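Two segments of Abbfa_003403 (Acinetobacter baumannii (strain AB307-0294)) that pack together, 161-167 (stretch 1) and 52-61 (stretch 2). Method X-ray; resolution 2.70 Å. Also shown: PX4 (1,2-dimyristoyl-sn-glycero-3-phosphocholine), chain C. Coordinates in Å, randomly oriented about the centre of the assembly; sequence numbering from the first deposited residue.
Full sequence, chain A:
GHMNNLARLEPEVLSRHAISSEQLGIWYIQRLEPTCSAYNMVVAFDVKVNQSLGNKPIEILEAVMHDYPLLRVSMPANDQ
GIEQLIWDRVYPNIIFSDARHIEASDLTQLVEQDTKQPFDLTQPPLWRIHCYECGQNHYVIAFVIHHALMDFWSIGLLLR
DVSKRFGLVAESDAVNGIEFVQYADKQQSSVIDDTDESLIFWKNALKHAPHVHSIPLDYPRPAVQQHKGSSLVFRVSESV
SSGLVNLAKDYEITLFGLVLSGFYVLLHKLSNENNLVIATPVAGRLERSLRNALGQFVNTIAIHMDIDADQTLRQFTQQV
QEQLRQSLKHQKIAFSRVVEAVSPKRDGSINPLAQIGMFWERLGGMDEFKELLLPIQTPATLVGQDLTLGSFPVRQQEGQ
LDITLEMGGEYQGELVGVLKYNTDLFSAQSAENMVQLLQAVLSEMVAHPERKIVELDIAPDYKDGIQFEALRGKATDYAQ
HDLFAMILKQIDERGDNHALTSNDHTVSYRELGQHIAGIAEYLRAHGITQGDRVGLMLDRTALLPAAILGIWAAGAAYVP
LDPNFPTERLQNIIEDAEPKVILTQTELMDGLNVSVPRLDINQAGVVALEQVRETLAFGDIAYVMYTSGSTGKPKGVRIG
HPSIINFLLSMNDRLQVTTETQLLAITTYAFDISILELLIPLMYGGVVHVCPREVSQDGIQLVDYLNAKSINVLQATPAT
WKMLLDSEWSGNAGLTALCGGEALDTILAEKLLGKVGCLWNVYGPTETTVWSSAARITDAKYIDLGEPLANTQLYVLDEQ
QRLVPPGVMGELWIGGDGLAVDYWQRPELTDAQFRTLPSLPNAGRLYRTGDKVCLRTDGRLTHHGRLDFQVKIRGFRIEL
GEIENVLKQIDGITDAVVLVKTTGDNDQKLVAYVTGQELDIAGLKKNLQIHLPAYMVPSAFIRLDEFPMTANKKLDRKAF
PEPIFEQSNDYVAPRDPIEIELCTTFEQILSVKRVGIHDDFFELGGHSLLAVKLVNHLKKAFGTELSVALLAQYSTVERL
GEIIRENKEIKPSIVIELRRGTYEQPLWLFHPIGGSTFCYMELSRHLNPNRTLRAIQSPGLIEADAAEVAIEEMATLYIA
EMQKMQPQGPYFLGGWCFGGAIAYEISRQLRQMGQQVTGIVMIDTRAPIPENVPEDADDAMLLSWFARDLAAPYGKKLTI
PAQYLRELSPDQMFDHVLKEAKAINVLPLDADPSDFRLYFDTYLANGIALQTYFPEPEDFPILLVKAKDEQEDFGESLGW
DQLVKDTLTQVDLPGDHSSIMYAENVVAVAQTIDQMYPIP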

# COMPACT_ATOMS: atom_id res chain seq x y z
N ASP A 161 36.16 27.69 -1.68
CA ASP A 161 37.56 27.33 -1.82
C ASP A 161 37.99 27.15 -3.28
O ASP A 161 38.99 27.72 -3.70
CB ASP A 161 37.84 26.04 -1.05
CG ASP A 161 39.32 25.81 -0.84
OD1 ASP A 161 39.94 26.54 -0.03
OD2 ASP A 161 39.85 24.87 -1.48
N VAL A 162 37.23 26.39 -4.06
CA VAL A 162 37.64 26.13 -5.43
C VAL A 162 37.57 27.39 -6.28
O VAL A 162 38.39 27.60 -7.18
CB VAL A 162 36.81 25.01 -6.04
CG1 VAL A 162 37.16 24.81 -7.51
CG2 VAL A 162 37.06 23.73 -5.28
N SER A 163 36.61 28.26 -5.98
CA SER A 163 36.52 29.54 -6.66
C SER A 163 37.75 30.42 -6.41
O SER A 163 38.21 31.13 -7.31
CB SER A 163 35.26 30.26 -6.20
OG SER A 163 34.11 29.68 -6.79
N LYS A 164 38.29 30.37 -5.20
CA LYS A 164 39.49 31.13 -4.90
C LYS A 164 40.66 30.57 -5.71
O LYS A 164 41.46 31.33 -6.27
CB LYS A 164 39.82 31.08 -3.40
CG LYS A 164 41.11 31.83 -3.06
CD LYS A 164 41.46 31.71 -1.59
CE LYS A 164 41.63 30.24 -1.18
NZ LYS A 164 41.94 30.07 0.29
N ARG A 165 40.76 29.25 -5.77
CA ARG A 165 41.84 28.63 -6.51
C ARG A 165 41.78 29.03 -7.97
O ARG A 165 42.81 29.15 -8.64
CB ARG A 165 41.79 27.12 -6.37
CG ARG A 165 42.04 26.60 -4.97
CD ARG A 165 41.81 25.11 -4.95
NE ARG A 165 41.81 24.54 -3.61
CZ ARG A 165 42.76 23.73 -3.14
NH1 ARG A 165 43.79 23.40 -3.91
NH2 ARG A 165 42.67 23.24 -1.90
N PHE A 166 40.56 29.28 -8.46
CA PHE A 166 40.36 29.70 -9.84
C PHE A 166 40.47 31.21 -10.07
O PHE A 166 40.43 31.65 -11.21
CB PHE A 166 39.00 29.23 -10.35
CG PHE A 166 39.03 27.85 -10.93
CD1 PHE A 166 39.55 27.63 -12.20
CD2 PHE A 166 38.55 26.77 -10.22
CE1 PHE A 166 39.58 26.37 -12.74
CE2 PHE A 166 38.58 25.51 -10.74
CZ PHE A 166 39.09 25.30 -12.01
N GLY A 167 40.62 31.98 -8.99
CA GLY A 167 40.72 33.42 -9.11
C GLY A 167 39.41 34.20 -9.16
O GLY A 167 39.38 35.33 -9.66
O1 PX4 C . 39.68 19.45 -23.65
O2 PX4 C . 38.40 21.38 -24.86
P1 PX4 C . 39.37 20.93 -23.79
O3 PX4 C . 40.73 21.79 -23.92
C1 PX4 C . 41.93 21.31 -24.53
C2 PX4 C . 42.89 22.49 -24.70
N1 PX4 C . 44.25 22.09 -25.10
C3 PX4 C . 44.21 20.96 -26.05
C4 PX4 C . 44.93 23.23 -25.73
C5 PX4 C . 45.03 21.70 -23.91
O4 PX4 C . 38.85 21.49 -22.36
C6 PX4 C . 37.61 22.19 -22.17
C7 PX4 C . 37.12 21.92 -20.76
C8 PX4 C . 37.60 20.51 -20.43
O5 PX4 C . 37.20 20.13 -19.12
C9 PX4 C . 38.04 19.26 -18.29
O6 PX4 C . 39.17 18.99 -18.64
C10 PX4 C . 37.49 18.73 -16.99
C11 PX4 C . 38.07 19.49 -15.80
C12 PX4 C . 36.93 20.09 -14.99
C13 PX4 C . 37.29 20.03 -13.51
C14 PX4 C . 37.22 21.42 -12.89
C15 PX4 C . 37.95 21.39 -11.56
C16 PX4 C . 37.02 21.81 -10.44
C17 PX4 C . 37.65 21.54 -9.09
C18 PX4 C . 37.29 20.13 -8.61
C19 PX4 C . 36.24 20.16 -7.52
C20 PX4 C . 35.53 18.81 -7.44
C21 PX4 C . 34.55 18.77 -6.27
C22 PX4 C . 33.38 17.84 -6.51
O7 PX4 C . 37.67 22.86 -19.82
C23 PX4 C . 36.66 23.43 -18.91
O8 PX4 C . 35.51 23.47 -19.31
C24 PX4 C . 37.04 23.93 -17.52
C25 PX4 C . 35.89 24.53 -16.69
C26 PX4 C . 36.30 24.84 -15.23
C27 PX4 C . 35.14 25.34 -14.36
C28 PX4 C . 35.53 25.71 -12.92
C29 PX4 C . 34.36 26.20 -12.06
C30 PX4 C . 34.78 26.62 -10.65
C31 PX4 C . 33.72 26.43 -9.53
C32 PX4 C . 33.66 24.96 -9.09
C33 PX4 C . 33.05 24.68 -7.70
C34 PX4 C . 32.59 23.23 -7.57
C35 PX4 C . 32.65 22.62 -6.16
C36 PX4 C . 31.29 22.16 -5.68
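Stretch 2, residues 52-61: SLGNKPIEIL

The contact between the two segments is built around the ring of Phe166 and the side chain of Ile60. Ile60 directs its CA-to-CB bond toward stretch 1 and places CD1 3.5 Å from the centroid of the Phe166 ring, 11° off the ring normal, a CH-pi contact over the face. The opposite face is covered by the lipid, with PX4 C28 lying 3.7 Å from Phe166 CZ, so the ring is held between an isoleucine methyl and an acyl chain. The CA-to-CB bond of Phe166 points sideways to stretch 2, with chi1 at -87°, but the ring end comes nearer. There its edge meets Leu53 and Pro57: CE1 of Phe166 is 4.1 Å from CD1 of Leu53, and CZ of Phe166 is 3.9 Å from CA of Pro57.

Stretch 2 presents these residues from the end of a 3-10 segment, at Leu53, a type II' turn from Leu53 to Lys56, closed by Lys56 N to Leu53 O at 3.1 Å, and a helix from Lys56 onward. Pro57 and Ile60, nearly one turn apart, both reach the Phe166 ring. The two segments run in roughly opposite directions, with Arg165 CA nearest Ile60 CA (7.1 Å) and Phe166 CA nearest Lys56 CA (7.8 Å). One turn back from Phe166, Val162 CG1 reaches Ile60 CG2 at 4.5 Å and also touches the lipid, 3.7 Å from PX4 C17.

Toward the polar edge, Arg165 lays its aliphatic portion on Ile60, CD to CG2 at 4.0 Å, while its carbonyl O lies 3.8 Å from Ile60 CD1. Within its own helix, Arg165 NE forms a salt bridge with Asp161 OD2 at 2.9 Å; NH2 is also bonded elsewhere in the structure. No hydrogen bond joins the stretches, which bury 272 Å², both sides summed.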

# COMPACT_ATOMS: atom_id res chain seq x y z
N SER A 52 43.74 32.03 -21.26
CA SER A 52 44.77 32.03 -20.22
C SER A 52 44.48 31.01 -19.10
O SER A 52 45.30 30.81 -18.20
CB SER A 52 44.94 33.44 -19.62
OG SER A 52 43.74 33.97 -19.06
N LEU A 53 43.31 30.36 -19.18
CA LEU A 53 42.93 29.31 -18.22
C LEU A 53 43.89 28.14 -18.32
O LEU A 53 44.25 27.52 -17.31
CB LEU A 53 41.49 28.85 -18.47
CG LEU A 53 40.89 27.83 -17.49
CD1 LEU A 53 41.04 28.30 -16.04
CD2 LEU A 53 39.42 27.57 -17.79
N GLY A 54 44.32 27.84 -19.55
CA GLY A 54 45.29 26.79 -19.79
C GLY A 54 44.85 25.45 -19.24
O GLY A 54 43.73 24.99 -19.50
N ASN A 55 45.73 24.84 -18.45
CA ASN A 55 45.53 23.51 -17.90
C ASN A 55 45.05 23.56 -16.44
O ASN A 55 44.98 22.53 -15.76
CB ASN A 55 46.83 22.71 -17.99
CG ASN A 55 46.61 21.21 -18.09
OD1 ASN A 55 45.47 20.74 -18.09
ND2 ASN A 55 47.70 20.46 -18.16
N LYS A 56 44.72 24.76 -15.96
CA LYS A 56 44.37 24.95 -14.55
C LYS A 56 43.24 24.04 -14.02
O LYS A 56 43.26 23.66 -12.84
CB LYS A 56 44.00 26.41 -14.30
CG LYS A 56 45.20 27.33 -14.23
CD LYS A 56 44.81 28.72 -13.77
CE LYS A 56 45.95 29.69 -13.99
NZ LYS A 56 46.27 29.81 -15.44
N PRO A 57 42.23 23.72 -14.85
CA PRO A 57 41.19 22.87 -14.27
C PRO A 57 41.71 21.49 -13.80
O PRO A 57 41.45 21.14 -12.66
CB PRO A 57 40.18 22.73 -15.41
CG PRO A 57 40.32 24.00 -16.14
CD PRO A 57 41.79 24.28 -16.14
N ILE A 58 42.43 20.77 -14.65
CA ILE A 58 43.04 19.51 -14.23
C ILE A 58 44.00 19.71 -13.04
O ILE A 58 43.93 18.96 -12.07
CB ILE A 58 43.82 18.84 -15.39
CG1 ILE A 58 42.92 18.56 -16.59
CG2 ILE A 58 44.42 17.52 -14.94
CD1 ILE A 58 41.94 17.44 -16.36
N GLU A 59 44.88 20.71 -13.11
CA GLU A 59 45.82 20.97 -12.00
C GLU A 59 45.09 21.21 -10.67
O GLU A 59 45.52 20.73 -9.62
CB GLU A 59 46.71 22.17 -12.29
CG GLU A 59 47.51 22.09 -13.57
CD GLU A 59 48.46 23.29 -13.74
OE1 GLU A 59 48.47 24.18 -12.85
OE2 GLU A 59 49.17 23.35 -14.77
N ILE A 60 44.00 21.97 -10.72
CA ILE A 60 43.27 22.35 -9.52
C ILE A 60 42.47 21.16 -9.00
O ILE A 60 42.45 20.89 -7.80
CB ILE A 60 42.35 23.55 -9.79
CG1 ILE A 60 43.19 24.81 -9.99
CG2 ILE A 60 41.36 23.75 -8.66
CD1 ILE A 60 42.46 25.93 -10.72
N LEU A 61 41.81 20.44 -9.91
CA LEU A 61 41.17 19.17 -9.59
C LEU A 61 42.08 18.24 -8.79
O LEU A 61 41.70 17.76 -7.72
CB LEU A 61 40.73 18.46 -10.88
CG LEU A 61 40.16 17.05 -10.64
CD1 LEU A 61 38.94 17.13 -9.78
CD2 LEU A 61 39.87 16.33 -11.93